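Local coordinates for XC6422 protein (Xanthomonas campestris, PDB 2FUK) that is a small serine alpha/beta-hydrolase without a lid, probably hydrolysing a substrate that is not yet known, at residues A[21-26]-A[74-79]; A[120-125]-A[141-146]; A[55-60]-A[199-204]. All blocks are in the same frame, centred on the assembly; numbering follows the deposited sequence.

Interaction 1: residues A[21-26]-A[74-79]; sequences PLDVAV and RFNFRS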
ATOM      1  N   PRO A  21      -1.674 -31.869   8.611  1.00 11.43           N
ATOM      2  CA  PRO A  21      -2.301 -30.582   8.287  1.00 10.22           C
ATOM      3  C   PRO A  21      -1.325 -29.414   8.174  1.00 10.44           C
ATOM      4  O   PRO A  21      -0.320 -29.359   8.879  1.00 10.16           O
ATOM      5  CB  PRO A  21      -3.286 -30.378   9.441  1.00 12.49           C
ATOM      6  CG  PRO A  21      -3.599 -31.779   9.875  1.00 14.33           C
ATOM      7  CD  PRO A  21      -2.251 -32.427   9.846  1.00 12.02           C
ATOM      8  N   LEU A  22      -1.640 -28.488   7.271  1.00  8.89           N
ATOM      9  CA  LEU A  22      -0.833 -27.287   7.064  1.00  7.73           C
ATOM     10  C   LEU A  22      -1.761 -26.076   7.105  1.00  7.81           C
ATOM     11  O   LEU A  22      -2.801 -26.059   6.441  1.00  8.90           O
ATOM     12  CB  LEU A  22      -0.119 -27.330   5.702  1.00  7.23           C
ATOM     13  CG  LEU A  22       1.031 -28.315   5.478  1.00  5.61           C
ATOM     14  CD1 LEU A  22       1.455 -28.301   4.003  1.00  6.93           C
ATOM     15  CD2 LEU A  22       2.204 -27.952   6.372  1.00  7.20           C
ATOM     16  N   ASP A  23      -1.397 -25.073   7.899  1.00  7.23           N
ATOM     17  CA  ASP A  23      -2.184 -23.848   7.991  1.00  7.87           C
ATOM     18  C   ASP A  23      -1.952 -23.069   6.711  1.00  7.00           C
ATOM     19  O   ASP A  23      -0.802 -22.840   6.319  1.00  7.40           O
ATOM     20  CB  ASP A  23      -1.721 -22.988   9.161  1.00  8.05           C
ATOM     21  CG  ASP A  23      -1.902 -23.667  10.492  1.00  9.48           C
ATOM     22  OD1 ASP A  23      -1.188 -23.277  11.432  1.00 11.42           O
ATOM     23  OD2 ASP A  23      -2.763 -24.569  10.607  1.00  9.93           O
ATOM     24  N   VAL A  24      -3.038 -22.655   6.069  1.00  7.40           N
ATOM     25  CA  VAL A  24      -2.950 -21.915   4.823  1.00  7.80           C
ATOM     26  C   VAL A  24      -3.825 -20.666   4.858  1.00  7.74           C
ATOM     27  O   VAL A  24      -4.863 -20.642   5.513  1.00  8.25           O
ATOM     28  CB  VAL A  24      -3.390 -22.817   3.636  1.00  7.03           C
ATOM     29  CG1 VAL A  24      -3.448 -22.022   2.341  1.00  9.85           C
ATOM     30  CG2 VAL A  24      -2.413 -23.970   3.488  1.00  6.55           C
ATOM     31  N   ALA A  25      -3.384 -19.621   4.168  1.00  7.47           N
ATOM     32  CA  ALA A  25      -4.159 -18.391   4.084  1.00  8.41           C
ATOM     33  C   ALA A  25      -4.092 -17.925   2.639  1.00  8.28           C
ATOM     34  O   ALA A  25      -3.013 -17.863   2.056  1.00 10.13           O
ATOM     35  CB  ALA A  25      -3.584 -17.327   5.012  1.00  9.45           C
ATOM     36  N   VAL A  26      -5.247 -17.621   2.060  1.00  8.43           N
ATOM     37  CA  VAL A  26      -5.312 -17.148   0.685  1.00  7.69           C
ATOM     38  C   VAL A  26      -5.807 -15.712   0.718  1.00  9.57           C
ATOM     39  O   VAL A  26      -6.902 -15.443   1.216  1.00 11.15           O
ATOM     40  CB  VAL A  26      -6.286 -17.996  -0.159  1.00  8.72           C
ATOM     41  CG1 VAL A  26      -6.351 -17.456  -1.579  1.00 10.02           C
ATOM     42  CG2 VAL A  26      -5.834 -19.458  -0.159  1.00  9.25           C
ATOM     43  N   ARG A  74      -0.264 -17.890   1.650  1.00  5.40           N
ATOM     44  CA  ARG A  74       0.708 -17.959   2.729  1.00  5.50           C
ATOM     45  C   ARG A  74       0.415 -19.266   3.454  1.00  4.77           C
ATOM     46  O   ARG A  74      -0.698 -19.792   3.366  1.00  5.56           O
ATOM     47  CB  ARG A  74       0.540 -16.782   3.694  1.00  5.00           C
ATOM     48  CG  ARG A  74       0.970 -15.445   3.115  1.00  5.97           C
ATOM     49  CD  ARG A  74       0.676 -14.316   4.089  1.00  8.94           C
ATOM     50  NE  ARG A  74      -0.756 -14.055   4.199  1.00  8.97           N
ATOM     51  CZ  ARG A  74      -1.463 -14.137   5.325  1.00  8.55           C
ATOM     52  NH1 ARG A  74      -2.762 -13.873   5.304  1.00 10.27           N
ATOM     53  NH2 ARG A  74      -0.880 -14.485   6.469  1.00 10.77           N
ATOM     54  N   PHE A  75       1.404 -19.802   4.155  1.00  6.56           N
ATOM     55  CA  PHE A  75       1.185 -21.041   4.885  1.00  6.33           C
ATOM     56  C   PHE A  75       2.267 -21.265   5.925  1.00  7.25           C
ATOM     57  O   PHE A  75       3.368 -20.709   5.836  1.00  7.80           O
ATOM     58  CB  PHE A  75       1.118 -22.233   3.908  1.00  7.60           C
ATOM     59  CG  PHE A  75       2.459 -22.683   3.384  1.00  5.78           C
ATOM     60  CD1 PHE A  75       3.131 -23.748   3.978  1.00  5.95           C
ATOM     61  CD2 PHE A  75       3.037 -22.056   2.282  1.00  4.28           C
ATOM     62  CE1 PHE A  75       4.361 -24.187   3.484  1.00  5.12           C
ATOM     63  CE2 PHE A  75       4.260 -22.481   1.780  1.00  7.06           C
ATOM     64  CZ  PHE A  75       4.927 -23.551   2.380  1.00  6.56           C
ATOM     65  N   ASN A  76       1.933 -22.066   6.930  1.00  6.07           N
ATOM     66  CA  ASN A  76       2.879 -22.385   7.979  1.00  7.12           C
ATOM     67  C   ASN A  76       3.587 -23.697   7.672  1.00  6.97           C
ATOM     68  O   ASN A  76       2.946 -24.693   7.343  1.00  6.34           O
ATOM     69  CB  ASN A  76       2.164 -22.503   9.329  1.00  8.56           C
ATOM     70  CG  ASN A  76       1.834 -21.158   9.930  1.00  8.24           C
ATOM     71  OD1 ASN A  76       2.518 -20.178   9.669  1.00  8.49           O
ATOM     72  ND2 ASN A  76       0.793 -21.110  10.758  1.00  7.90           N
ATOM     73  N   PHE A  77       4.915 -23.681   7.748  1.00  7.69           N
ATOM     74  CA  PHE A  77       5.698 -24.890   7.530  1.00  8.20           C
ATOM     75  C   PHE A  77       5.389 -25.822   8.697  1.00  8.27           C
ATOM     76  O   PHE A  77       4.862 -25.388   9.724  1.00  7.83           O
ATOM     77  CB  PHE A  77       7.199 -24.576   7.534  1.00  8.82           C
ATOM     78  CG  PHE A  77       7.712 -23.981   6.251  1.00  6.88           C
ATOM     79  CD1 PHE A  77       7.553 -24.648   5.042  1.00  6.05           C
ATOM     80  CD2 PHE A  77       8.389 -22.762   6.257  1.00  8.14           C
ATOM     81  CE1 PHE A  77       8.067 -24.111   3.850  1.00  6.77           C
ATOM     82  CE2 PHE A  77       8.904 -22.220   5.078  1.00  7.95           C
ATOM     83  CZ  PHE A  77       8.744 -22.895   3.871  1.00  7.57           C
ATOM     84  N   ARG A  78       5.716 -27.098   8.541  1.00  7.95           N
ATOM     85  CA  ARG A  78       5.475 -28.064   9.604  1.00  8.34           C
ATOM     86  C   ARG A  78       6.005 -27.544  10.953  1.00  8.85           C
ATOM     87  O   ARG A  78       7.042 -26.884  11.010  1.00  8.39           O
ATOM     88  CB  ARG A  78       6.154 -29.392   9.255  1.00  7.82           C
ATOM     89  CG  ARG A  78       7.656 -29.282   9.077  1.00  7.75           C
ATOM     90  CD  ARG A  78       8.242 -30.576   8.537  1.00  7.71           C
ATOM     91  NE  ARG A  78       7.631 -30.966   7.271  1.00  9.74           N
ATOM     92  CZ  ARG A  78       7.848 -32.133   6.676  1.00  8.56           C
ATOM     93  NH1 ARG A  78       8.662 -33.017   7.242  1.00 10.21           N
ATOM     94  NH2 ARG A  78       7.255 -32.415   5.522  1.00  8.63           N
ATOM     95  N   SER A  79       5.274 -27.856  12.023  1.00  9.21           N
ATOM     96  CA  SER A  79       5.611 -27.472  13.396  1.00 10.78           C
ATOM     97  C   SER A  79       5.257 -26.042  13.797  1.00 11.62           C
ATOM     98  O   SER A  79       5.305 -25.707  14.976  1.00 13.23           O
ATOM     99  CB  SER A  79       7.102 -27.713  13.686  1.00 10.87           C
ATOM    100  OG  SER A  79       7.893 -26.585  13.355  1.00 12.63           O
TER

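Interaction 2: residues A[120-125]-A[141-146]; sequences FGAYVS and APPAGR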
ATOM      1  N   PHE A 120      14.844 -18.087   5.744  1.00  7.26           N
ATOM      2  CA  PHE A 120      14.693 -19.538   5.639  1.00  7.70           C
ATOM      3  C   PHE A 120      13.709 -19.856   4.518  1.00  7.10           C
ATOM      4  O   PHE A 120      13.883 -20.831   3.789  1.00  7.11           O
ATOM      5  CB  PHE A 120      14.189 -20.126   6.964  1.00  8.01           C
ATOM      6  CG  PHE A 120      13.801 -21.585   6.882  1.00  8.43           C
ATOM      7  CD1 PHE A 120      12.460 -21.957   6.809  1.00  8.81           C
ATOM      8  CD2 PHE A 120      14.773 -22.581   6.878  1.00  7.89           C
ATOM      9  CE1 PHE A 120      12.089 -23.304   6.735  1.00  9.21           C
ATOM     10  CE2 PHE A 120      14.413 -23.930   6.807  1.00  8.60           C
ATOM     11  CZ  PHE A 120      13.067 -24.290   6.734  1.00  9.75           C
ATOM     12  N   GLY A 121      12.682 -19.021   4.379  1.00  7.22           N
ATOM     13  CA  GLY A 121      11.691 -19.238   3.341  1.00  7.56           C
ATOM     14  C   GLY A 121      12.262 -19.048   1.947  1.00  6.82           C
ATOM     15  O   GLY A 121      11.751 -19.610   0.977  1.00  6.85           O
ATOM     16  N   ALA A 122      13.305 -18.234   1.839  1.00  7.09           N
ATOM     17  CA  ALA A 122      13.948 -18.007   0.551  1.00  7.41           C
ATOM     18  C   ALA A 122      14.786 -19.241   0.223  1.00  7.32           C
ATOM     19  O   ALA A 122      14.900 -19.641  -0.939  1.00  7.46           O
ATOM     20  CB  ALA A 122      14.830 -16.762   0.612  1.00  6.78           C
ATOM     21  N   TYR A 123      15.376 -19.841   1.250  1.00  8.39           N
ATOM     22  CA  TYR A 123      16.178 -21.041   1.047  1.00  8.21           C
ATOM     23  C   TYR A 123      15.273 -22.166   0.554  1.00  8.13           C
ATOM     24  O   TYR A 123      15.591 -22.831  -0.423  1.00  7.98           O
ATOM     25  CB  TYR A 123      16.866 -21.454   2.357  1.00  9.33           C
ATOM     26  CG  TYR A 123      17.440 -22.859   2.359  1.00 10.46           C
ATOM     27  CD1 TYR A 123      18.519 -23.200   1.539  1.00 13.34           C
ATOM     28  CD2 TYR A 123      16.912 -23.841   3.195  1.00 13.56           C
ATOM     29  CE1 TYR A 123      19.066 -24.492   1.554  1.00 14.75           C
ATOM     30  CE2 TYR A 123      17.447 -25.132   3.221  1.00 14.67           C
ATOM     31  CZ  TYR A 123      18.526 -25.450   2.398  1.00 15.29           C
ATOM     32  OH  TYR A 123      19.068 -26.719   2.434  1.00 16.20           O
ATOM     33  N   VAL A 124      14.139 -22.364   1.220  1.00  7.87           N
ATOM     34  CA  VAL A 124      13.221 -23.432   0.829  1.00  7.19           C
ATOM     35  C   VAL A 124      12.642 -23.245  -0.570  1.00  7.52           C
ATOM     36  O   VAL A 124      12.551 -24.207  -1.337  1.00  7.63           O
ATOM     37  CB  VAL A 124      12.053 -23.578   1.847  1.00  6.79           C
ATOM     38  CG1 VAL A 124      11.054 -24.627   1.358  1.00  6.69           C
ATOM     39  CG2 VAL A 124      12.602 -23.991   3.194  1.00  8.76           C
ATOM     40  N   SER A 125      12.239 -22.024  -0.915  1.00  6.24           N
ATOM     41  CA  SER A 125      11.676 -21.806  -2.238  1.00  7.06           C
ATOM     42  C   SER A 125      12.725 -21.911  -3.341  1.00  7.48           C
ATOM     43  O   SER A 125      12.431 -22.398  -4.425  1.00  7.74           O
ATOM     44  CB  SER A 125      10.938 -20.461  -2.312  1.00  6.18           C
ATOM     45  OG  SER A 125      11.733 -19.374  -1.898  1.00  6.74           O
ATOM     46  N   ALA A 141      16.364 -11.643   1.499  1.00  7.11           N
ATOM     47  CA  ALA A 141      17.402 -12.011   2.450  1.00  6.96           C
ATOM     48  C   ALA A 141      17.768 -13.494   2.377  1.00  8.43           C
ATOM     49  O   ALA A 141      17.712 -14.208   3.386  1.00  8.74           O
ATOM     50  CB  ALA A 141      16.974 -11.642   3.866  1.00  7.23           C
ATOM     51  N   PRO A 142      18.155 -13.980   1.182  1.00  8.40           N
ATOM     52  CA  PRO A 142      18.521 -15.397   1.071  1.00  8.58           C
ATOM     53  C   PRO A 142      19.669 -15.613   2.041  1.00 10.35           C
ATOM     54  O   PRO A 142      20.675 -14.920   1.972  1.00 10.15           O
ATOM     55  CB  PRO A 142      18.949 -15.535  -0.390  1.00  8.78           C
ATOM     56  CG  PRO A 142      19.456 -14.154  -0.731  1.00  8.36           C
ATOM     57  CD  PRO A 142      18.424 -13.265  -0.077  1.00  8.57           C
ATOM     58  N   PRO A 143      19.527 -16.576   2.957  1.00 11.38           N
ATOM     59  CA  PRO A 143      20.564 -16.855   3.950  1.00 11.97           C
ATOM     60  C   PRO A 143      21.854 -17.496   3.460  1.00 13.38           C
ATOM     61  O   PRO A 143      22.206 -18.587   3.899  1.00 11.99           O
ATOM     62  CB  PRO A 143      19.827 -17.728   4.961  1.00 12.12           C
ATOM     63  CG  PRO A 143      18.923 -18.522   4.082  1.00 14.17           C
ATOM     64  CD  PRO A 143      18.368 -17.471   3.138  1.00 11.99           C
ATOM     65  N   ALA A 144      22.561 -16.820   2.556  1.00 13.40           N
ATOM     66  CA  ALA A 144      23.828 -17.347   2.063  1.00 15.08           C
ATOM     67  C   ALA A 144      24.797 -17.382   3.238  1.00 17.15           C
ATOM     68  O   ALA A 144      24.746 -16.528   4.133  1.00 17.59           O
ATOM     69  CB  ALA A 144      24.377 -16.462   0.961  1.00 13.73           C
ATOM     70  N   GLY A 145      25.676 -18.373   3.234  1.00 18.71           N
ATOM     71  CA  GLY A 145      26.628 -18.500   4.319  1.00 21.79           C
ATOM     72  C   GLY A 145      26.163 -19.452   5.409  1.00 23.00           C
ATOM     73  O   GLY A 145      26.983 -19.907   6.209  1.00 25.37           O
ATOM     74  N   ARG A 146      24.869 -19.770   5.453  1.00 23.38           N
ATOM     75  CA  ARG A 146      24.353 -20.679   6.479  1.00 23.68           C
ATOM     76  C   ARG A 146      23.679 -21.934   5.901  1.00 23.70           C
ATOM     77  O   ARG A 146      23.703 -22.999   6.524  1.00 25.16           O
ATOM     78  CB  ARG A 146      23.374 -19.930   7.388  1.00 24.35           C
ATOM     79  CG  ARG A 146      23.242 -20.518   8.800  1.00 25.73           C
ATOM     80  CD  ARG A 146      24.592 -20.520   9.520  1.00 27.49           C
ATOM     81  NE  ARG A 146      25.143 -19.170   9.624  1.00 28.37           N
ATOM     82  CZ  ARG A 146      26.360 -18.886  10.078  1.00 27.93           C
ATOM     83  NH1 ARG A 146      27.172 -19.861  10.475  1.00 28.01           N
ATOM     84  NH2 ARG A 146      26.766 -17.622  10.128  1.00 27.77           N
TER

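Interaction 3: residues A[55-60]-A[199-204]; sequences NKVVTM and RKLIDL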
ATOM      1  N   ASN A  55       4.341 -13.309   9.958  1.00  8.77           N
ATOM      2  CA  ASN A  55       5.548 -12.487  10.022  1.00  9.54           C
ATOM      3  C   ASN A  55       5.293 -11.218   9.196  1.00  9.34           C
ATOM      4  O   ASN A  55       4.742 -11.298   8.099  1.00  8.00           O
ATOM      5  CB  ASN A  55       6.719 -13.283   9.434  1.00  9.44           C
ATOM      6  CG  ASN A  55       7.994 -12.482   9.359  1.00 10.18           C
ATOM      7  OD1 ASN A  55       8.767 -12.413  10.326  1.00 13.60           O
ATOM      8  ND2 ASN A  55       8.222 -11.857   8.211  1.00  9.29           N
ATOM      9  N   LYS A  56       5.693 -10.058   9.723  1.00  9.88           N
ATOM     10  CA  LYS A  56       5.478  -8.776   9.043  1.00  9.03           C
ATOM     11  C   LYS A  56       6.129  -8.659   7.657  1.00  9.31           C
ATOM     12  O   LYS A  56       5.565  -8.034   6.751  1.00  8.45           O
ATOM     13  CB  LYS A  56       5.957  -7.629   9.939  1.00 11.87           C
ATOM     14  CG  LYS A  56       5.271  -7.550  11.309  1.00 14.78           C
ATOM     15  CD  LYS A  56       5.993  -6.533  12.210  1.00 18.80           C
ATOM     16  CE  LYS A  56       5.437  -6.480  13.635  1.00 19.59           C
ATOM     17  NZ  LYS A  56       4.018  -6.038  13.704  1.00 22.54           N
ATOM     18  N   VAL A  57       7.316  -9.231   7.485  1.00  8.13           N
ATOM     19  CA  VAL A  57       7.974  -9.175   6.179  1.00  7.70           C
ATOM     20  C   VAL A  57       7.177 -10.043   5.198  1.00  7.30           C
ATOM     21  O   VAL A  57       6.982  -9.677   4.041  1.00  7.83           O
ATOM     22  CB  VAL A  57       9.428  -9.691   6.268  1.00  5.74           C
ATOM     23  CG1 VAL A  57      10.077  -9.690   4.891  1.00  6.34           C
ATOM     24  CG2 VAL A  57      10.211  -8.823   7.226  1.00  7.91           C
ATOM     25  N   VAL A  58       6.721 -11.200   5.672  1.00  6.73           N
ATOM     26  CA  VAL A  58       5.933 -12.103   4.846  1.00  6.80           C
ATOM     27  C   VAL A  58       4.629 -11.445   4.396  1.00  7.12           C
ATOM     28  O   VAL A  58       4.269 -11.523   3.219  1.00  6.86           O
ATOM     29  CB  VAL A  58       5.597 -13.406   5.613  1.00  6.82           C
ATOM     30  CG1 VAL A  58       4.564 -14.223   4.845  1.00  6.81           C
ATOM     31  CG2 VAL A  58       6.864 -14.223   5.815  1.00  8.92           C
ATOM     32  N   THR A  59       3.919 -10.801   5.320  1.00  6.42           N
ATOM     33  CA  THR A  59       2.658 -10.174   4.943  1.00  7.06           C
ATOM     34  C   THR A  59       2.820  -8.931   4.077  1.00  7.74           C
ATOM     35  O   THR A  59       1.934  -8.628   3.286  1.00  7.53           O
ATOM     36  CB  THR A  59       1.781  -9.843   6.172  1.00  7.84           C
ATOM     37  OG1 THR A  59       2.483  -8.977   7.066  1.00  8.93           O
ATOM     38  CG2 THR A  59       1.399 -11.130   6.895  1.00  9.76           C
ATOM     39  N   MET A  60       3.932  -8.209   4.207  1.00  7.97           N
ATOM     40  CA  MET A  60       4.116  -7.040   3.350  1.00  7.75           C
ATOM     41  C   MET A  60       4.489  -7.520   1.953  1.00  7.65           C
ATOM     42  O   MET A  60       4.137  -6.888   0.963  1.00  6.95           O
ATOM     43  CB  MET A  60       5.197  -6.096   3.881  1.00  8.96           C
ATOM     44  CG  MET A  60       5.445  -4.894   2.965  1.00  8.24           C
ATOM     45  SD  MET A  60       3.931  -3.897   2.621  1.00  7.28           S
ATOM     46  CE  MET A  60       4.435  -2.269   3.271  1.00 12.79           C
ATOM     47  N   ARG A 199      11.106  -0.498   9.964  1.00 11.39           N
ATOM     48  CA  ARG A 199      10.778   0.836   9.464  1.00 12.46           C
ATOM     49  C   ARG A 199      11.208   1.004   8.007  1.00 12.02           C
ATOM     50  O   ARG A 199      11.497   2.106   7.536  1.00 14.44           O
ATOM     51  CB  ARG A 199      11.421   1.895  10.364  1.00 12.87           C
ATOM     52  CG  ARG A 199      10.916   1.855  11.812  1.00 16.97           C
ATOM     53  CD  ARG A 199       9.423   2.169  11.900  1.00 20.19           C
ATOM     54  NE  ARG A 199       8.900   2.164  13.267  1.00 23.10           N
ATOM     55  CZ  ARG A 199       8.497   1.079  13.929  1.00 23.47           C
ATOM     56  NH1 ARG A 199       8.038   1.195  15.172  1.00 25.68           N
ATOM     57  NH2 ARG A 199       8.552  -0.120  13.363  1.00 23.56           N
ATOM     58  N   LYS A 200      11.240  -0.113   7.292  1.00 11.42           N
ATOM     59  CA  LYS A 200      11.620  -0.114   5.886  1.00 11.01           C
ATOM     60  C   LYS A 200      10.670  -0.992   5.078  1.00 10.72           C
ATOM     61  O   LYS A 200      10.954  -1.308   3.926  1.00 12.53           O
ATOM     62  CB  LYS A 200      13.049  -0.640   5.721  1.00 10.14           C
ATOM     63  CG  LYS A 200      14.136   0.323   6.153  1.00 13.16           C
ATOM     64  CD  LYS A 200      14.323   1.432   5.135  1.00 14.34           C
ATOM     65  CE  LYS A 200      15.521   2.289   5.522  1.00 17.06           C
ATOM     66  NZ  LYS A 200      15.890   3.277   4.476  1.00 20.26           N
ATOM     67  N   LEU A 201       9.542  -1.375   5.670  1.00 10.44           N
ATOM     68  CA  LEU A 201       8.584  -2.238   4.981  1.00 10.81           C
ATOM     69  C   LEU A 201       7.982  -1.591   3.734  1.00 11.28           C
ATOM     70  O   LEU A 201       7.689  -2.275   2.748  1.00  8.68           O
ATOM     71  CB  LEU A 201       7.464  -2.659   5.940  1.00 11.69           C
ATOM     72  CG  LEU A 201       7.857  -3.566   7.113  1.00 12.12           C
ATOM     73  CD1 LEU A 201       6.649  -3.782   8.005  1.00 14.25           C
ATOM     74  CD2 LEU A 201       8.375  -4.896   6.605  1.00 13.16           C
ATOM     75  N   ILE A 202       7.780  -0.279   3.778  1.00 10.98           N
ATOM     76  CA  ILE A 202       7.223   0.419   2.628  1.00 13.47           C
ATOM     77  C   ILE A 202       8.267   0.440   1.512  1.00 12.86           C
ATOM     78  O   ILE A 202       7.931   0.340   0.325  1.00 11.90           O
ATOM     79  CB  ILE A 202       6.820   1.860   3.004  1.00 15.10           C
ATOM     80  CG1 ILE A 202       6.121   2.530   1.825  1.00 15.52           C
ATOM     81  CG2 ILE A 202       8.056   2.663   3.415  1.00 18.39           C
ATOM     82  CD1 ILE A 202       5.534   3.880   2.178  1.00 18.94           C
ATOM     83  N   ASP A 203       9.536   0.561   1.894  1.00 12.27           N
ATOM     84  CA  ASP A 203      10.616   0.571   0.916  1.00 12.62           C
ATOM     85  C   ASP A 203      10.720  -0.816   0.296  1.00 11.07           C
ATOM     86  O   ASP A 203      11.016  -0.954  -0.889  1.00 11.25           O
ATOM     87  CB  ASP A 203      11.951   0.919   1.567  1.00 15.60           C
ATOM     88  CG  ASP A 203      11.943   2.276   2.224  1.00 18.19           C
ATOM     89  OD1 ASP A 203      11.278   2.430   3.275  1.00 21.37           O
ATOM     90  OD2 ASP A 203      12.605   3.186   1.687  1.00 19.41           O
ATOM     91  N   LEU A 204      10.505  -1.840   1.118  1.00 10.41           N
ATOM     92  CA  LEU A 204      10.554  -3.219   0.654  1.00  9.26           C
ATOM     93  C   LEU A 204       9.450  -3.423  -0.382  1.00  8.92           C
ATOM     94  O   LEU A 204       9.662  -4.044  -1.423  1.00  8.40           O
ATOM     95  CB  LEU A 204      10.362  -4.176   1.836  1.00  8.11           C
ATOM     96  CG  LEU A 204      10.131  -5.651   1.493  1.00  9.13           C
ATOM     97  CD1 LEU A 204      11.359  -6.233   0.798  1.00 10.26           C
ATOM     98  CD2 LEU A 204       9.804  -6.424   2.773  1.00 10.32           C
TER

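Interaction 1: residues A[21-26]-A[74-79]
R74 and A25 form a hydrogen-bonded antiparallel pair, part of the join between strands 20-27 and 71-75 in the alpha/beta-hydrolase sheet, where the antiparallel end meets the parallel core. R74 N donates to A25 O at 2.8 Å, and A25 N returns a bond to R74 O. The R74 side chain, bent at its third torsion (chi3 -71°), folds back so that one guanidinium face lies over the A25 methyl, with NH1 3.6 Å from A25 CB. Its nitrogens reach onward, NH1 to D27 in a salt bridge and NH2 to M53 O.

F75 faces V24 as a non-hydrogen-bonded pair. F75 CB meets V24 CG2 at 4.0 Å, while the ring leads off to I41 and C43 of strand 38-43 and V100 of helix 92-107. D23 O lies 3.0 Å from F75 CA, a CA-H...O contact.

That same D23 O accepts N76 N at 2.9 Å, continuing the backbone pairing just past R74 and F75. A second link joins the side chains: N76 ND2 donates to the anti lone pair of D23 OD1 at 3.0 Å, nearly straight (165°) and in the amide plane, although carboxylate and amide planes stand 69° apart. The pair is anchored at both ends, D23 OD2 by T82 and N76 OD1 by M53 N.

Beyond N76, the R78 side chain goes to a salt bridge with D96. Across from this loop L22 supplies one methyl, CD2, which sits 3.5 Å from N76 O and farther, at 4.2 Å, from R78 N.

Interaction 2: residues A[120-125]-A[141-146]
A122 and P142 meet where the first turn of helix 120-132 passes the loop that leaves strand 136-140. The helix follows S119, the likely nucleophile at a GxSxG elbow of the alpha/beta-hydrolase fold, and the loop closes over its opening residues. The tight part is small and apolar. The A122 methyl points at the loop and rests against the backbone of P142, with A122 CB 4.0 Å from P142 CA. P143 turns its ring toward the helix: its tip, CG, lies 4.0 Å from Y123 CB, while the ring atom P143 CD stands 4.4 Å from A122 CB and equally far from F120 N. Thus the proline ring spans three residues of the helix start. Only CB of Y123 takes part; with CG anti to the backbone N (chi1 166°), the phenol ring is carried off to stack on W147.

P143 is held in this pose by an inverse gamma turn, closed by a bond from A144 N to P142 O of 2.7 Å. F149 also touches P143, and V174 and W177 of helix 171-178 pack on P142.

The other end is loose. Past A144 the loop swings off the helix, and G145 and R146 are exposed to solvent, with a weak backbone bond from R146 N to P143 O.

The chemistry is van der Waals contact alone, and the prolines meet the helix with CH groups of the ring and backbone. Apolar contact, without polar bonds between the segments, thus places the P143 ring beside the helix start, near F120 N, whose N-H, by its position after the nucleophile, probably contributes to an oxyanion hole, as in related hydrolases.

Interaction 3: residues A[55-60]-A[199-204]
M60 and L201 point at each other across the gap between helix 56-66 and helix 201-212, the C-terminal helix of this alpha/beta-hydrolase, in a contact between the first turns of two helices near the subunit interface. M60 leaves its helix with CG anti to the backbone N (chi1 178°), then bends at chi2 and chi3, which lays the thioether over the first turn of the opposite helix. Its methyl touches backbone rather than side-chain tip: M60 CE is 3.3 Å from L201 O and 4.1 Å from L201 CB, and M60 CG also approaches that carbonyl, at 3.5 Å.

L201 answers in the other direction. Its two methyls lie against K56 and V57 at the start of helix 56-66, L201 CD1 lying 4.4 Å from K56 CB and L201 CD2 sitting 4.2 Å from K56 O and near V57 CG2. On the inner side V57 and L204 cross at about a right angle, with V57 CG1 3.9 Å from L204 CD2; V57 also packs on F118 of the central sheet.

At the outer edge K56 contributes its CB and backbone while its amine goes to a salt bridge with D32 of the second subunit. That same D32 packs on L201, and Q209 of the second subunit packs on I202, placing one flank of the contact in the dimer interface.

Between these two segments the grip is almost wholly apolar. The closest polar approach is that of L201 O to the M60 methyl, which, probably carrying a slight positive charge, would make a weakly favourable neighbour for that carbonyl oxygen.

The three contacts lie in different parts of one alpha/beta-hydrolase domain. Interaction 1 lies within the sheet, interaction 2 at the helix following the probable nucleophile elbow, and interaction 3 between two helices; their centres are 17 to 20 Å apart. Along the chain, interaction 1 closes before interaction 2 opens, and interactions 1 and 3 alternate, since 55-60 falls between 21-26 and 74-79, and 199-204 follows both. Interaction 3 thereby brackets interaction 2. Interaction 1 touches both others, whereas interactions 2 and 3 do not touch, their nearest atoms about 7 Å apart. Segment 74-79 thus packs on helix 120-132 through F77, against F120 and V124, and on helix 56-66 through R74, against V58 and T59.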